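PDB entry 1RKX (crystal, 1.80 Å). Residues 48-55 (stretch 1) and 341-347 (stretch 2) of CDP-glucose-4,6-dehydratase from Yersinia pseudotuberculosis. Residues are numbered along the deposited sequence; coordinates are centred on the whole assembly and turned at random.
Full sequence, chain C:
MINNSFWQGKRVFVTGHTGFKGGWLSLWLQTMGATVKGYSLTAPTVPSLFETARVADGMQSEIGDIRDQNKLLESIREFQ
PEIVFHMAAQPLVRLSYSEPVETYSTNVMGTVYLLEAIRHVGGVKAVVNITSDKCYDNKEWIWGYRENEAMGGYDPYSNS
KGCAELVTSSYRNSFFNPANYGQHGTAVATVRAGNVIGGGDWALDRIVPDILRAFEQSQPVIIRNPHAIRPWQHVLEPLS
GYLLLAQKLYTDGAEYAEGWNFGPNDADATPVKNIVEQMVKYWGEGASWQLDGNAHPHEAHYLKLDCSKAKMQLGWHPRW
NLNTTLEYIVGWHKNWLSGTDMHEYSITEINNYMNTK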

ATOM      1  N   SER C  48      43.487  -6.161  -8.181  1.00 22.54           N
ATOM      2  CA  SER C  48      42.141  -6.691  -8.325  1.00 24.40           C
ATOM      3  C   SER C  48      42.110  -8.128  -7.822  1.00 22.64           C
ATOM      4  O   SER C  48      43.122  -8.825  -7.849  1.00 20.71           O
ATOM      5  CB  SER C  48      41.716  -6.675  -9.796  1.00 22.92           C
ATOM      6  OG  SER C  48      42.472  -7.610 -10.549  1.00 24.96           O
ATOM      7  N   LEU C  49      40.953  -8.567  -7.345  1.00 20.29           N
ATOM      8  CA  LEU C  49      40.819  -9.944  -6.885  1.00 21.56           C
ATOM      9  C   LEU C  49      41.105 -10.847  -8.079  1.00 21.97           C
ATOM     10  O   LEU C  49      41.759 -11.886  -7.953  1.00 22.32           O
ATOM     11  CB  LEU C  49      39.398 -10.205  -6.386  1.00 22.12           C
ATOM     12  CG  LEU C  49      39.068 -11.643  -5.972  1.00 23.18           C
ATOM     13  CD1 LEU C  49      39.854 -12.020  -4.714  1.00 22.14           C
ATOM     14  CD2 LEU C  49      37.576 -11.765  -5.718  1.00 23.01           C
ATOM     15  N   PHE C  50      40.615 -10.431  -9.242  1.00 21.75           N
ATOM     16  CA  PHE C  50      40.786 -11.201 -10.474  1.00 20.58           C
ATOM     17  C   PHE C  50      42.230 -11.655 -10.669  1.00 20.34           C
ATOM     18  O   PHE C  50      42.488 -12.831 -10.892  1.00 20.04           O
ATOM     19  CB  PHE C  50      40.345 -10.369 -11.685  1.00 18.86           C
ATOM     20  CG  PHE C  50      40.316 -11.144 -12.976  1.00 18.17           C
ATOM     21  CD1 PHE C  50      39.386 -12.167 -13.164  1.00 17.67           C
ATOM     22  CD2 PHE C  50      41.214 -10.852 -14.003  1.00 18.22           C
ATOM     23  CE1 PHE C  50      39.347 -12.892 -14.364  1.00 18.65           C
ATOM     24  CE2 PHE C  50      41.186 -11.567 -15.203  1.00 17.62           C
ATOM     25  CZ  PHE C  50      40.251 -12.589 -15.385  1.00 18.82           C
ATOM     26  N   GLU C  51      43.168 -10.718 -10.575  1.00 20.31           N
ATOM     27  CA  GLU C  51      44.578 -11.038 -10.763  1.00 22.37           C
ATOM     28  C   GLU C  51      45.250 -11.639  -9.529  1.00 24.58           C
ATOM     29  O   GLU C  51      45.979 -12.627  -9.638  1.00 22.31           O
ATOM     30  CB  GLU C  51      45.355  -9.788 -11.186  1.00 23.87           C
ATOM     31  CG  GLU C  51      44.938  -9.195 -12.529  1.00 25.32           C
ATOM     32  CD  GLU C  51      45.090 -10.166 -13.687  1.00 25.84           C
ATOM     33  OE1 GLU C  51      45.914 -11.097 -13.592  1.00 28.65           O
ATOM     34  OE2 GLU C  51      44.396  -9.984 -14.706  1.00 26.82           O
ATOM     35  N   THR C  52      45.006 -11.047  -8.360  1.00 24.09           N
ATOM     36  CA  THR C  52      45.627 -11.534  -7.132  1.00 24.36           C
ATOM     37  C   THR C  52      45.229 -12.964  -6.777  1.00 23.21           C
ATOM     38  O   THR C  52      46.046 -13.729  -6.259  1.00 24.97           O
ATOM     39  CB  THR C  52      45.317 -10.604  -5.931  1.00 26.65           C
ATOM     40  OG1 THR C  52      43.900 -10.560  -5.701  1.00 28.86           O
ATOM     41  CG2 THR C  52      45.831  -9.192  -6.203  1.00 24.64           C
ATOM     42  N   ALA C  53      43.993 -13.341  -7.082  1.00 24.18           N
ATOM     43  CA  ALA C  53      43.517 -14.680  -6.764  1.00 23.70           C
ATOM     44  C   ALA C  53      43.469 -15.608  -7.967  1.00 22.72           C
ATOM     45  O   ALA C  53      42.871 -16.678  -7.900  1.00 20.98           O
ATOM     46  CB  ALA C  53      42.133 -14.605  -6.107  1.00 23.41           C
ATOM     47  N   ARG C  54      44.100 -15.198  -9.065  1.00 22.03           N
ATOM     48  CA  ARG C  54      44.138 -16.007 -10.287  1.00 22.85           C
ATOM     49  C   ARG C  54      42.771 -16.551 -10.680  1.00 21.43           C
ATOM     50  O   ARG C  54      42.632 -17.730 -11.010  1.00 22.08           O
ATOM     51  CB  ARG C  54      45.114 -17.186 -10.124  1.00 23.46           C
ATOM     52  CG  ARG C  54      46.547 -16.803  -9.768  1.00 25.72           C
ATOM     53  CD  ARG C  54      47.048 -15.655 -10.630  1.00 27.04           C
ATOM     54  NE  ARG C  54      46.677 -15.825 -12.032  1.00 26.42           N
ATOM     55  CZ  ARG C  54      46.556 -14.821 -12.893  1.00 26.79           C
ATOM     56  NH1 ARG C  54      46.783 -13.575 -12.495  1.00 26.47           N
ATOM     57  NH2 ARG C  54      46.191 -15.056 -14.145  1.00 24.83           N
ATOM     58  N   VAL C  55      41.759 -15.691 -10.661  1.00 21.94           N
ATOM     59  CA  VAL C  55      40.411 -16.117 -11.013  1.00 20.30           C
ATOM     60  C   VAL C  55      40.289 -16.774 -12.393  1.00 19.23           C
ATOM     61  O   VAL C  55      39.561 -17.750 -12.553  1.00 17.06           O
ATOM     62  CB  VAL C  55      39.413 -14.925 -10.944  1.00 20.25           C
ATOM     63  CG1 VAL C  55      38.060 -15.335 -11.496  1.00 19.46           C
ATOM     64  CG2 VAL C  55      39.261 -14.454  -9.507  1.00 20.12           C
ATOM     65  N   ASP C 341      49.940 -16.684  -1.188  1.00 28.68           N
ATOM     66  CA  ASP C 341      49.280 -17.085  -2.426  1.00 28.13           C
ATOM     67  C   ASP C 341      47.799 -16.837  -2.168  1.00 28.14           C
ATOM     68  O   ASP C 341      47.152 -17.602  -1.451  1.00 26.41           O
ATOM     69  CB  ASP C 341      49.510 -18.576  -2.696  1.00 28.90           C
ATOM     70  CG  ASP C 341      48.852 -19.052  -3.986  1.00 31.37           C
ATOM     71  OD1 ASP C 341      47.766 -18.543  -4.336  1.00 31.52           O
ATOM     72  OD2 ASP C 341      49.411 -19.955  -4.647  1.00 32.33           O
ATOM     73  N   MET C 342      47.258 -15.773  -2.752  1.00 27.58           N
ATOM     74  CA  MET C 342      45.861 -15.436  -2.518  1.00 26.68           C
ATOM     75  C   MET C 342      44.845 -16.296  -3.252  1.00 26.06           C
ATOM     76  O   MET C 342      43.654 -16.240  -2.958  1.00 26.23           O
ATOM     77  CB  MET C 342      45.636 -13.951  -2.799  1.00 27.28           C
ATOM     78  CG  MET C 342      46.514 -13.048  -1.933  1.00 26.24           C
ATOM     79  SD  MET C 342      46.564 -13.579  -0.198  1.00 25.73           S
ATOM     80  CE  MET C 342      44.902 -13.124   0.358  1.00 27.29           C
ATOM     81  N   HIS C 343      45.304 -17.104  -4.204  1.00 28.05           N
ATOM     82  CA  HIS C 343      44.378 -17.987  -4.896  1.00 26.49           C
ATOM     83  C   HIS C 343      44.001 -19.081  -3.904  1.00 26.71           C
ATOM     84  O   HIS C 343      42.824 -19.346  -3.670  1.00 25.50           O
ATOM     85  CB  HIS C 343      45.019 -18.617  -6.137  1.00 26.95           C
ATOM     86  CG  HIS C 343      44.149 -19.640  -6.803  1.00 26.60           C
ATOM     87  ND1 HIS C 343      44.297 -20.995  -6.596  1.00 28.33           N
ATOM     88  CD2 HIS C 343      43.080 -19.500  -7.620  1.00 28.02           C
ATOM     89  CE1 HIS C 343      43.355 -21.645  -7.255  1.00 27.77           C
ATOM     90  NE2 HIS C 343      42.601 -20.761  -7.883  1.00 28.21           N
ATOM     91  N   GLU C 344      45.015 -19.710  -3.318  1.00 30.76           N
ATOM     92  CA  GLU C 344      44.786 -20.763  -2.336  1.00 34.71           C
ATOM     93  C   GLU C 344      44.149 -20.205  -1.073  1.00 28.56           C
ATOM     94  O   GLU C 344      43.274 -20.835  -0.490  1.00 28.22           O
ATOM     95  CB  GLU C 344      46.100 -21.455  -1.972  1.00 43.09           C
ATOM     96  CG  GLU C 344      46.685 -22.301  -3.088  1.00 58.22           C
ATOM     97  CD  GLU C 344      45.676 -23.282  -3.659  1.00 65.74           C
ATOM     98  OE1 GLU C 344      44.948 -23.923  -2.870  1.00 69.29           O
ATOM     99  OE2 GLU C 344      45.614 -23.416  -4.900  1.00 69.04           O
ATOM    100  N   TYR C 345      44.595 -19.028  -0.647  1.00 26.38           N
ATOM    101  CA  TYR C 345      44.041 -18.418   0.557  1.00 27.72           C
ATOM    102  C   TYR C 345      42.544 -18.181   0.390  1.00 25.98           C
ATOM    103  O   TYR C 345      41.757 -18.456   1.296  1.00 23.99           O
ATOM    104  CB  TYR C 345      44.729 -17.086   0.862  1.00 27.45           C
ATOM    105  CG  TYR C 345      44.355 -16.518   2.214  1.00 30.37           C
ATOM    106  CD1 TYR C 345      45.077 -16.861   3.361  1.00 30.72           C
ATOM    107  CD2 TYR C 345      43.264 -15.657   2.354  1.00 31.26           C
ATOM    108  CE1 TYR C 345      44.723 -16.359   4.612  1.00 31.71           C
ATOM    109  CE2 TYR C 345      42.898 -15.149   3.600  1.00 31.11           C
ATOM    110  CZ  TYR C 345      43.635 -15.505   4.723  1.00 32.78           C
ATOM    111  OH  TYR C 345      43.296 -15.010   5.961  1.00 33.43           O
ATOM    112  N   SER C 346      42.148 -17.676  -0.777  1.00 22.43           N
ATOM    113  CA  SER C 346      40.736 -17.401  -1.041  1.00 22.55           C
ATOM    114  C   SER C 346      39.922 -18.683  -1.094  1.00 22.30           C
ATOM    115  O   SER C 346      38.770 -18.710  -0.666  1.00 25.10           O
ATOM    116  CB  SER C 346      40.577 -16.618  -2.349  1.00 21.19           C
ATOM    117  OG  SER C 346      41.187 -15.344  -2.235  1.00 21.95           O
ATOM    118  N   ILE C 347      40.522 -19.747  -1.613  1.00 27.47           N
ATOM    119  CA  ILE C 347      39.829 -21.029  -1.689  1.00 29.63           C
ATOM    120  C   ILE C 347      39.562 -21.527  -0.274  1.00 27.84           C
ATOM    121  O   ILE C 347      38.484 -22.038   0.029  1.00 26.33           O
ATOM    122  CB  ILE C 347      40.677 -22.089  -2.427  1.00 29.76           C
ATOM    123  CG1 ILE C 347      40.965 -21.624  -3.856  1.00 33.89           C
ATOM    124  CG2 ILE C 347      39.948 -23.430  -2.425  1.00 32.08           C
ATOM    125  CD1 ILE C 347      39.727 -21.311  -4.663  1.00 36.26           C
TER
HETATM  126  O   HOH W   1      48.542 -14.115  -5.001  1.00 30.24           O
HETATM  127  O   HOH W   2      41.319 -20.123 -10.996  1.00 21.93           O

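How do the two backbones meet? The end of one short helix, residues 49-52, meets the start of another, which begins at Met 342. Ser 48 caps the first, its OG accepting from Glu 51 N at 3.2 Å; Asp 341 caps the second, its OD1 accepting from His 343 N at 2.9 Å and from Glu 344 N at 3.2 Å. Ala 53 is the first residue to leave helical geometry, and its CA lies 3.9 Å from His 343 CA, an approach that leaves little room between the two backbones.

What joins them, if no direct hydrogen bond crosses? Two waters do. Water 1 donates to Thr 52 O at 2.8 Å and accepts from Met 342 N at 3.1 Å, linking a carbonyl at the end of one helix to an amide at the start of the other. Water 2 donates to Arg 54 O at 2.7 Å and, weakly, to His 343 NE2 at 3.4 Å.

Which side chains fill the contact? The buried methyl of Ala 53 suits the tight spacing: its CB packs 3.9 Å from Met 342 O and 4.1 Å from Ser 346 OG. Met 342 points its CB toward the first stretch, 3.5 Å from Thr 52 O, while the end of its side chain leads away. Ser 346 is compact too, and its OG donates to Met 342 O at 2.7 Å and is also hydrogen-bonded elsewhere in the structure.

How are the larger polar side chains held? His 343, with chi1 t, sets its ring beside the turn, and its ND1 donates to Glu 344 OE2 at 3.2 Å. Arg 54 starts toward the second stretch but curls back, its NH1 forming a salt bridge with Glu 51 OE1 at 2.8 Å; its CB stays 4.0 Å from His 343 CD2.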